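Local atomic coordinates of anaphase-promoting complex subunit CUT9 (PDB entry 2XPI), a protein that serves as a subunit of the anaphase-promoting complex, the ubiquitin ligase that controls progression through mitosis and the G1 phase of the cell cycle. Residues 350-359 with 380-388; 423-431 with 446-454. One frame throughout, in Å; residues are numbered along the deposited sequence.

How the interactions relate
Both interactions illustrate how a superhelix of tetratricopeptide repeats (TPRs) is built, each repeat laying its first helix against the one before. Interaction 1 joins TPR 8 to TPR 9, with helix 373-385 meeting helices 342-352 and 355-368. Interaction 2 follows it along the chain and joins TPR 10 to TPR 11 through helices 423-435 and 442-454. The two share no helix. Their centres are about 23 Å apart and their nearest atoms about 9 Å, so they do not touch. Each also comes within reach of a chain of another protein, consistent with the binding of hcn1 by TPR 8 and TPRs 10-13.

Interaction 1 of 2, residues 350-359 with 380-388; sequences HESGEKNKLY and GIYYLCVNK
The junction between two tetratricopeptide repeats is where His350, Leu358 and Tyr359 of TPR 8 meet Ile381, Tyr382 and Cys385 of TPR 9. Ile381 reaches both helices of TPR 8 with a single methyl: its CG2, set anti to the backbone N, lies 3.7 Å from His350 CB and 4.0 Å from Leu358 CG, the leucine crossing it at about a right angle. The imidazole of His350 swings anti to its own N (chi1 170°) and brings its edge to the backbone of helix 373-385, where NE2 is 4.0 Å from Leu384 O, a van der Waals approach near the plane of the ring.

This is the TPR arrangement in which the first helix of a repeat rests in the groove formed by the helix pair before it; the segments 355-359 and 380-385 run nearly antiparallel, at 160°. The turn joining that pair contributes too. Gly353, with positive phi, closes helix 342-352 as the C-prime residue of a Schellman motif, and its carbonyl O faces Cys385 SG at 3.6 Å. CG and CD of Lys355 pass the same sulfur before the chain, bent at chi3 and chi4, crosses Val386.

At the more exposed end of the contact, Tyr359 and Tyr382 lie side by side, pointing the same way, and form an edge-to-face pair, planes at 61° and centroids 5.3 Å apart. Tyr359 CD1 is the atom that points at the face of Tyr382, meeting it near the rim, 3.6 Å from Tyr382 CZ. Leu358 CB comes instead to the edge of the Tyr382 ring, while His350 and Ile381 also pack on apolar side chains of a chain of another protein.

Interaction 2 of 2, residues 423-431 with 446-454; sequences HDQAISAYT and FLGMQHMQL
Tyr430 lays its ring against Phe446, whose CB stands over one face, 3.5 Å from the ring centroid, in a CH-pi contact. The two side chains cross at about a right angle, yet the rings themselves meet obliquely, with planes at 38°. At the root of the tyrosine side chain, Tyr430 CB is met by Leu447 CD1, a methyl that also reaches Thr431 CG2 at 3.6 Å. The Tyr430 hydroxyl is hydrogen-bonded to a basic side chain of a chain of another protein. Replaced by an alanine, this residue would lose both hydroxyl and ring, which is likely to leave the basic group without its mate and a gap over Phe446 CB.

Ile427 is a knob among Leu447, Gln450, His451 and Leu454. Its CG1 lies anti to the carbonyl carbon (chi1 -71°), and from there chi2 of 147° turns CD1 over one face of the His451 imidazole, 4.0 Å from its centroid, and tip to tip with Leu454 CD1 at 3.7 Å. Tyr463 meets the same imidazole nearly parallel. Gln450 answers as a knob among His423, Ala426, Ile427 and Tyr430, its chain bent at chi2 and CG resting 3.9 Å from Ile427 CG1. At the start of helix 423-435, His423 receives Gln453 CB over one ring face and slides past Leu454.

One knob from each helix of a nearly antiparallel pair, seated in a hole of the other, joins the second helix of TPR 10 to the first of TPR 11, the repeat-to-repeat packing of a TPR superhelix.

Interaction 1 of 2, residues 350-359 with 380-388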
loop_
_atom_site.group_PDB
_atom_site.type_symbol
_atom_site.label_atom_id
_atom_site.label_comp_id
_atom_site.label_asym_id
_atom_site.label_seq_id
_atom_site.Cartn_x
_atom_site.Cartn_y
_atom_site.Cartn_z
ATOM N N HIS A 350 -22.938 20.820 16.438
ATOM C CA HIS A 350 -22.784 22.258 16.254
ATOM C C HIS A 350 -24.088 23.008 16.566
ATOM O O HIS A 350 -24.078 24.076 17.188
ATOM C CB HIS A 350 -22.334 22.566 14.834
ATOM C CG HIS A 350 -22.382 24.016 14.488
ATOM N ND1 HIS A 350 -23.443 24.584 13.815
ATOM C CD2 HIS A 350 -21.500 25.017 14.718
ATOM C CE1 HIS A 350 -23.212 25.873 13.643
ATOM N NE2 HIS A 350 -22.041 26.162 14.182
ATOM N N GLU A 351 -25.204 22.432 16.131
ATOM C CA GLU A 351 -26.522 22.984 16.385
ATOM C C GLU A 351 -26.815 23.114 17.881
ATOM O O GLU A 351 -27.490 24.040 18.312
ATOM C CB GLU A 351 -27.575 22.103 15.718
ATOM C CG GLU A 351 -28.901 22.053 16.453
ATOM C CD GLU A 351 -29.813 23.193 16.071
ATOM O OE1 GLU A 351 -30.704 23.544 16.874
ATOM O OE2 GLU A 351 -29.636 23.742 14.960
ATOM N N SER A 352 -26.303 22.184 18.676
ATOM C CA SER A 352 -26.560 22.208 20.110
ATOM C C SER A 352 -25.444 22.936 20.856
ATOM O O SER A 352 -25.553 23.198 22.049
ATOM C CB SER A 352 -26.733 20.788 20.639
ATOM O OG SER A 352 -27.688 20.085 19.860
ATOM N N GLY A 353 -24.371 23.267 20.147
ATOM C CA GLY A 353 -23.307 24.068 20.719
ATOM C C GLY A 353 -22.346 23.318 21.620
ATOM O O GLY A 353 -21.812 23.894 22.566
ATOM N N GLU A 354 -22.103 22.047 21.306
ATOM C CA GLU A 354 -21.282 21.172 22.133
ATOM C C GLU A 354 -19.782 21.254 21.829
ATOM O O GLU A 354 -19.223 20.326 21.248
ATOM C CB GLU A 354 -21.733 19.732 21.931
ATOM C CG GLU A 354 -23.231 19.539 21.962
ATOM C CD GLU A 354 -23.718 18.971 23.283
ATOM O OE1 GLU A 354 -22.935 18.979 24.261
ATOM O OE2 GLU A 354 -24.880 18.507 23.341
ATOM N N LYS A 355 -19.129 22.341 22.239
ATOM C CA LYS A 355 -17.697 22.513 21.983
ATOM C C LYS A 355 -16.901 21.312 22.455
ATOM O O LYS A 355 -16.120 20.737 21.700
ATOM C CB LYS A 355 -17.140 23.762 22.682
ATOM C CG LYS A 355 -18.162 24.818 23.055
ATOM C CD LYS A 355 -17.494 26.020 23.733
ATOM C CE LYS A 355 -16.477 25.611 24.810
ATOM N NZ LYS A 355 -15.158 25.167 24.246
ATOM N N ASN A 356 -17.090 20.957 23.721
ATOM C CA ASN A 356 -16.376 19.850 24.335
ATOM C C ASN A 356 -16.427 18.590 23.470
ATOM O O ASN A 356 -15.396 17.992 23.160
ATOM C CB ASN A 356 -16.946 19.582 25.729
ATOM C CG ASN A 356 -16.230 18.447 26.450
ATOM O OD1 ASN A 356 -16.866 17.570 27.056
ATOM N ND2 ASN A 356 -14.899 18.455 26.387
ATOM N N LYS A 357 -17.627 18.195 23.061
ATOM C CA LYS A 357 -17.767 16.988 22.253
ATOM C C LYS A 357 -17.108 17.137 20.889
ATOM O O LYS A 357 -16.457 16.214 20.423
ATOM C CB LYS A 357 -19.231 16.570 22.114
ATOM C CG LYS A 357 -19.908 16.187 23.420
ATOM C CD LYS A 357 -21.061 15.248 23.138
ATOM C CE LYS A 357 -21.912 14.970 24.380
ATOM N NZ LYS A 357 -21.092 14.496 25.532
ATOM N N LEU A 358 -17.281 18.299 20.257
ATOM C CA LEU A 358 -16.655 18.613 18.971
ATOM C C LEU A 358 -15.138 18.602 19.085
ATOM O O LEU A 358 -14.432 18.211 18.147
ATOM C CB LEU A 358 -17.076 20.010 18.514
ATOM C CG LEU A 358 -18.078 20.287 17.391
ATOM C CD1 LEU A 358 -18.697 19.001 16.840
ATOM C CD2 LEU A 358 -19.136 21.261 17.910
ATOM N N TYR A 359 -14.643 19.063 20.229
ATOM C CA TYR A 359 -13.206 19.128 20.484
ATOM C C TYR A 359 -12.555 17.747 20.625
ATOM O O TYR A 359 -11.502 17.484 20.042
ATOM C CB TYR A 359 -12.939 19.935 21.747
ATOM C CG TYR A 359 -11.471 20.165 22.006
ATOM C CD1 TYR A 359 -10.759 21.123 21.276
ATOM C CD2 TYR A 359 -10.793 19.435 22.981
ATOM C CE1 TYR A 359 -9.416 21.343 21.505
ATOM C CE2 TYR A 359 -9.447 19.654 23.225
ATOM C CZ TYR A 359 -8.766 20.608 22.482
ATOM O OH TYR A 359 -7.429 20.826 22.712
ATOM N N GLY A 380 -12.982 21.943 11.550
ATOM C CA GLY A 380 -13.602 23.179 11.138
ATOM C C GLY A 380 -14.864 23.472 11.924
ATOM O O GLY A 380 -15.058 24.591 12.397
ATOM N N ILE A 381 -15.731 22.474 12.061
ATOM C CA ILE A 381 -16.995 22.655 12.758
ATOM C C ILE A 381 -16.735 23.086 14.187
ATOM O O ILE A 381 -17.470 23.901 14.737
ATOM C CB ILE A 381 -17.859 21.380 12.728
ATOM C CG1 ILE A 381 -18.406 21.168 11.315
ATOM C CG2 ILE A 381 -19.020 21.478 13.744
ATOM C CD1 ILE A 381 -19.092 19.850 11.120
ATOM N N TYR A 382 -15.660 22.555 14.769
ATOM C CA TYR A 382 -15.261 22.943 16.116
ATOM C C TYR A 382 -14.899 24.408 16.203
ATOM O O TYR A 382 -15.383 25.107 17.082
ATOM C CB TYR A 382 -14.071 22.143 16.622
ATOM C CG TYR A 382 -13.490 22.808 17.835
ATOM C CD1 TYR A 382 -14.228 22.908 19.004
ATOM C CD2 TYR A 382 -12.224 23.375 17.806
ATOM C CE1 TYR A 382 -13.723 23.530 20.120
ATOM C CE2 TYR A 382 -11.700 24.013 18.926
ATOM C CZ TYR A 382 -12.460 24.084 20.079
ATOM O OH TYR A 382 -11.960 24.704 21.199
ATOM N N TYR A 383 -14.020 24.868 15.319
ATOM C CA TYR A 383 -13.673 26.281 15.303
ATOM C C TYR A 383 -14.920 27.126 15.067
ATOM O O TYR A 383 -14.933 28.321 15.346
ATOM C CB TYR A 383 -12.561 26.575 14.295
ATOM C CG TYR A 383 -11.230 26.093 14.805
ATOM C CD1 TYR A 383 -10.736 26.550 16.021
ATOM C CD2 TYR A 383 -10.475 25.164 14.095
ATOM C CE1 TYR A 383 -9.525 26.105 16.521
ATOM C CE2 TYR A 383 -9.252 24.713 14.583
ATOM C CZ TYR A 383 -8.783 25.187 15.801
ATOM O OH TYR A 383 -7.573 24.760 16.305
ATOM N N LEU A 384 -15.986 26.472 14.612
ATOM C CA LEU A 384 -17.265 27.130 14.398
ATOM C C LEU A 384 -18.260 27.226 15.609
ATOM O O LEU A 384 -18.978 28.220 15.647
ATOM C CB LEU A 384 -17.935 26.576 13.129
ATOM C CG LEU A 384 -18.656 27.561 12.200
ATOM C CD1 LEU A 384 -17.666 28.545 11.623
ATOM C CD2 LEU A 384 -19.419 26.857 11.074
ATOM N N CYS A 385 -18.343 26.272 16.569
ATOM C CA CYS A 385 -19.084 26.603 17.835
ATOM C C CYS A 385 -18.249 27.513 18.729
ATOM O O CYS A 385 -18.669 27.860 19.845
ATOM C CB CYS A 385 -19.623 25.437 18.739
ATOM S SG CYS A 385 -19.876 26.161 20.520
ATOM N N VAL A 386 -17.068 27.880 18.249
ATOM C CA VAL A 386 -16.105 28.599 19.072
ATOM C C VAL A 386 -15.834 29.971 18.446
ATOM O O VAL A 386 -15.116 30.826 18.997
ATOM C CB VAL A 386 -14.837 27.737 19.281
ATOM C CG1 VAL A 386 -13.562 28.532 19.115
ATOM C CG2 VAL A 386 -14.895 27.058 20.625
ATOM N N ASN A 387 -16.443 30.169 17.280
ATOM C CA ASN A 387 -16.397 31.442 16.595
ATOM C C ASN A 387 -15.020 31.898 16.153
ATOM O O ASN A 387 -14.756 33.095 16.074
ATOM C CB ASN A 387 -17.019 32.510 17.471
ATOM C CG ASN A 387 -18.244 33.096 16.856
ATOM O OD1 ASN A 387 -18.159 34.009 16.027
ATOM N ND2 ASN A 387 -19.406 32.556 17.229
ATOM N N LYS A 388 -14.140 30.951 15.874
ATOM C CA LYS A 388 -12.841 31.274 15.309
ATOM C C LYS A 388 -12.971 31.047 13.823
ATOM O O LYS A 388 -12.679 29.977 13.319
ATOM C CB LYS A 388 -11.753 30.388 15.915
ATOM C CG LYS A 388 -11.246 30.872 17.259
ATOM C CD LYS A 388 -10.249 29.896 17.858
ATOM C CE LYS A 388 -9.367 30.545 18.938
ATOM N NZ LYS A 388 -8.362 31.503 18.374
#

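Interaction 2 of 2, residues 423-431 with 446-454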
loop_
_atom_site.group_PDB
_atom_site.type_symbol
_atom_site.label_atom_id
_atom_site.label_comp_id
_atom_site.label_asym_id
_atom_site.label_seq_id
_atom_site.Cartn_x
_atom_site.Cartn_y
_atom_site.Cartn_z
ATOM N N HIS A 423 -19.772 38.013 0.640
ATOM C CA HIS A 423 -20.924 37.506 -0.080
ATOM C C HIS A 423 -20.603 36.730 -1.351
ATOM O O HIS A 423 -21.135 35.647 -1.540
ATOM C CB HIS A 423 -21.920 38.632 -0.378
ATOM C CG HIS A 423 -22.240 39.464 0.817
ATOM N ND1 HIS A 423 -22.645 38.912 2.016
ATOM C CD2 HIS A 423 -22.181 40.803 1.014
ATOM C CE1 HIS A 423 -22.836 39.878 2.896
ATOM N NE2 HIS A 423 -22.564 41.034 2.313
ATOM N N ASP A 424 -19.763 37.269 -2.225
ATOM C CA ASP A 424 -19.484 36.613 -3.506
ATOM C C ASP A 424 -18.855 35.227 -3.377
ATOM O O ASP A 424 -19.213 34.275 -4.098
ATOM C CB ASP A 424 -18.605 37.499 -4.371
ATOM C CG ASP A 424 -19.376 38.632 -4.989
ATOM O OD1 ASP A 424 -18.746 39.631 -5.421
ATOM O OD2 ASP A 424 -20.625 38.514 -5.027
ATOM N N GLN A 425 -17.913 35.119 -2.452
ATOM C CA GLN A 425 -17.270 33.855 -2.203
ATOM C C GLN A 425 -18.230 32.908 -1.530
ATOM O O GLN A 425 -18.168 31.701 -1.774
ATOM C CB GLN A 425 -16.015 34.056 -1.385
ATOM C CG GLN A 425 -15.125 35.081 -2.028
ATOM C CD GLN A 425 -13.676 34.877 -1.723
ATOM O OE1 GLN A 425 -13.121 33.809 -1.977
ATOM N NE2 GLN A 425 -13.037 35.909 -1.180
ATOM N N ALA A 426 -19.124 33.437 -0.696
ATOM C CA ALA A 426 -20.114 32.588 -0.048
ATOM C C ALA A 426 -21.000 31.975 -1.112
ATOM O O ALA A 426 -21.241 30.755 -1.111
ATOM C CB ALA A 426 -20.931 33.361 0.924
ATOM N N ILE A 427 -21.467 32.820 -2.029
ATOM C CA ILE A 427 -22.238 32.373 -3.189
ATOM C C ILE A 427 -21.521 31.365 -4.132
ATOM O O ILE A 427 -22.159 30.445 -4.634
ATOM C CB ILE A 427 -22.828 33.589 -3.964
ATOM C CG1 ILE A 427 -23.946 34.211 -3.120
ATOM C CG2 ILE A 427 -23.320 33.183 -5.374
ATOM C CD1 ILE A 427 -24.082 35.710 -3.274
ATOM N N SER A 428 -20.222 31.526 -4.382
ATOM C CA SER A 428 -19.463 30.476 -5.080
ATOM C C SER A 428 -19.568 29.147 -4.346
ATOM O O SER A 428 -19.991 28.147 -4.914
ATOM C CB SER A 428 -17.988 30.827 -5.184
ATOM O OG SER A 428 -17.790 31.935 -6.028
ATOM N N ALA A 429 -19.174 29.143 -3.078
ATOM C CA ALA A 429 -19.198 27.931 -2.292
ATOM C C ALA A 429 -20.594 27.319 -2.228
ATOM O O ALA A 429 -20.719 26.112 -2.375
ATOM C CB ALA A 429 -18.619 28.172 -0.891
ATOM N N TYR A 430 -21.641 28.127 -2.033
ATOM C CA TYR A 430 -23.011 27.584 -1.976
ATOM C C TYR A 430 -23.468 27.039 -3.325
ATOM O O TYR A 430 -24.271 26.115 -3.380
ATOM C CB TYR A 430 -24.051 28.623 -1.530
ATOM C CG TYR A 430 -24.042 28.968 -0.069
ATOM C CD1 TYR A 430 -24.034 27.980 0.912
ATOM C CD2 TYR A 430 -24.055 30.303 0.336
ATOM C CE1 TYR A 430 -24.019 28.324 2.270
ATOM C CE2 TYR A 430 -24.058 30.655 1.673
ATOM C CZ TYR A 430 -24.037 29.670 2.632
ATOM O OH TYR A 430 -24.030 30.053 3.942
ATOM N N THR A 431 -23.005 27.632 -4.417
ATOM C CA THR A 431 -23.417 27.109 -5.702
ATOM C C THR A 431 -22.626 25.847 -6.026
ATOM O O THR A 431 -23.222 24.868 -6.477
ATOM C CB THR A 431 -23.412 28.152 -6.846
ATOM O OG1 THR A 431 -22.083 28.563 -7.105
ATOM C CG2 THR A 431 -24.221 29.377 -6.461
ATOM N N PHE A 446 -29.768 28.812 1.468
ATOM C CA PHE A 446 -28.602 29.607 1.781
ATOM C C PHE A 446 -28.308 30.628 0.676
ATOM O O PHE A 446 -27.960 31.780 0.952
ATOM C CB PHE A 446 -27.400 28.704 2.030
ATOM C CG PHE A 446 -27.594 27.715 3.157
ATOM C CD1 PHE A 446 -28.391 28.020 4.235
ATOM C CD2 PHE A 446 -26.945 26.483 3.144
ATOM C CE1 PHE A 446 -28.563 27.106 5.281
ATOM C CE2 PHE A 446 -27.111 25.564 4.188
ATOM C CZ PHE A 446 -27.914 25.870 5.248
ATOM N N LEU A 447 -28.437 30.206 -0.576
ATOM C CA LEU A 447 -28.288 31.133 -1.689
ATOM C C LEU A 447 -29.291 32.296 -1.544
ATOM O O LEU A 447 -28.954 33.437 -1.804
ATOM C CB LEU A 447 -28.496 30.423 -3.031
ATOM C CG LEU A 447 -27.339 29.945 -3.925
ATOM C CD1 LEU A 447 -26.017 30.575 -3.531
ATOM C CD2 LEU A 447 -27.238 28.423 -3.935
ATOM N N GLY A 448 -30.516 31.996 -1.126
ATOM C CA GLY A 448 -31.519 33.020 -0.919
ATOM C C GLY A 448 -31.113 34.028 0.152
ATOM O O GLY A 448 -31.199 35.242 -0.060
ATOM N N MET A 449 -30.661 33.522 1.298
ATOM C CA MET A 449 -30.277 34.347 2.438
ATOM C C MET A 449 -29.101 35.240 2.129
ATOM O O MET A 449 -29.016 36.380 2.610
ATOM C CB MET A 449 -29.924 33.468 3.624
ATOM C CG MET A 449 -31.115 32.650 4.143
ATOM S SD MET A 449 -30.560 31.478 5.391
ATOM C CE MET A 449 -29.805 32.668 6.506
ATOM N N GLN A 450 -28.191 34.721 1.325
ATOM C CA GLN A 450 -27.001 35.459 0.968
ATOM C C GLN A 450 -27.351 36.538 -0.055
ATOM O O GLN A 450 -26.773 37.630 -0.027
ATOM C CB GLN A 450 -25.941 34.498 0.425
ATOM C CG GLN A 450 -24.538 34.980 0.623
ATOM C CD GLN A 450 -24.235 35.218 2.074
ATOM O OE1 GLN A 450 -23.582 36.196 2.435
ATOM N NE2 GLN A 450 -24.731 34.342 2.924
ATOM N N HIS A 451 -28.298 36.247 -0.954
ATOM C CA HIS A 451 -28.748 37.249 -1.923
ATOM C C HIS A 451 -29.623 38.341 -1.298
ATOM O O HIS A 451 -29.668 39.467 -1.786
ATOM C CB HIS A 451 -29.429 36.605 -3.124
ATOM C CG HIS A 451 -28.464 36.089 -4.152
ATOM N ND1 HIS A 451 -27.666 36.921 -4.911
ATOM C CD2 HIS A 451 -28.162 34.826 -4.540
ATOM C CE1 HIS A 451 -26.913 36.192 -5.716
ATOM N NE2 HIS A 451 -27.196 34.920 -5.511
ATOM N N MET A 452 -30.301 38.015 -0.207
ATOM C CA MET A 452 -30.942 39.043 0.601
ATOM C C MET A 452 -29.935 40.078 1.089
ATOM O O MET A 452 -30.180 41.278 0.983
ATOM C CB MET A 452 -31.668 38.426 1.785
ATOM C CG MET A 452 -33.038 37.968 1.417
ATOM S SD MET A 452 -34.049 37.625 2.845
ATOM C CE MET A 452 -33.726 35.881 3.060
ATOM N N GLN A 453 -28.806 39.605 1.613
ATOM C CA GLN A 453 -27.723 40.476 2.064
ATOM C C GLN A 453 -27.299 41.466 0.990
ATOM O O GLN A 453 -27.064 42.631 1.274
ATOM C CB GLN A 453 -26.508 39.642 2.440
ATOM C CG GLN A 453 -26.810 38.575 3.428
ATOM C CD GLN A 453 -27.220 39.156 4.743
ATOM O OE1 GLN A 453 -26.428 39.837 5.398
ATOM N NE2 GLN A 453 -28.469 38.905 5.147
ATOM N N LEU A 454 -27.187 40.995 -0.241
ATOM C CA LEU A 454 -26.744 41.842 -1.331
ATOM C C LEU A 454 -27.836 42.812 -1.771
ATOM O O LEU A 454 -27.574 43.766 -2.510
ATOM C CB LEU A 454 -26.315 40.986 -2.520
ATOM C CG LEU A 454 -25.068 40.156 -2.250
ATOM C CD1 LEU A 454 -24.674 39.339 -3.465
ATOM C CD2 LEU A 454 -23.935 41.066 -1.815
#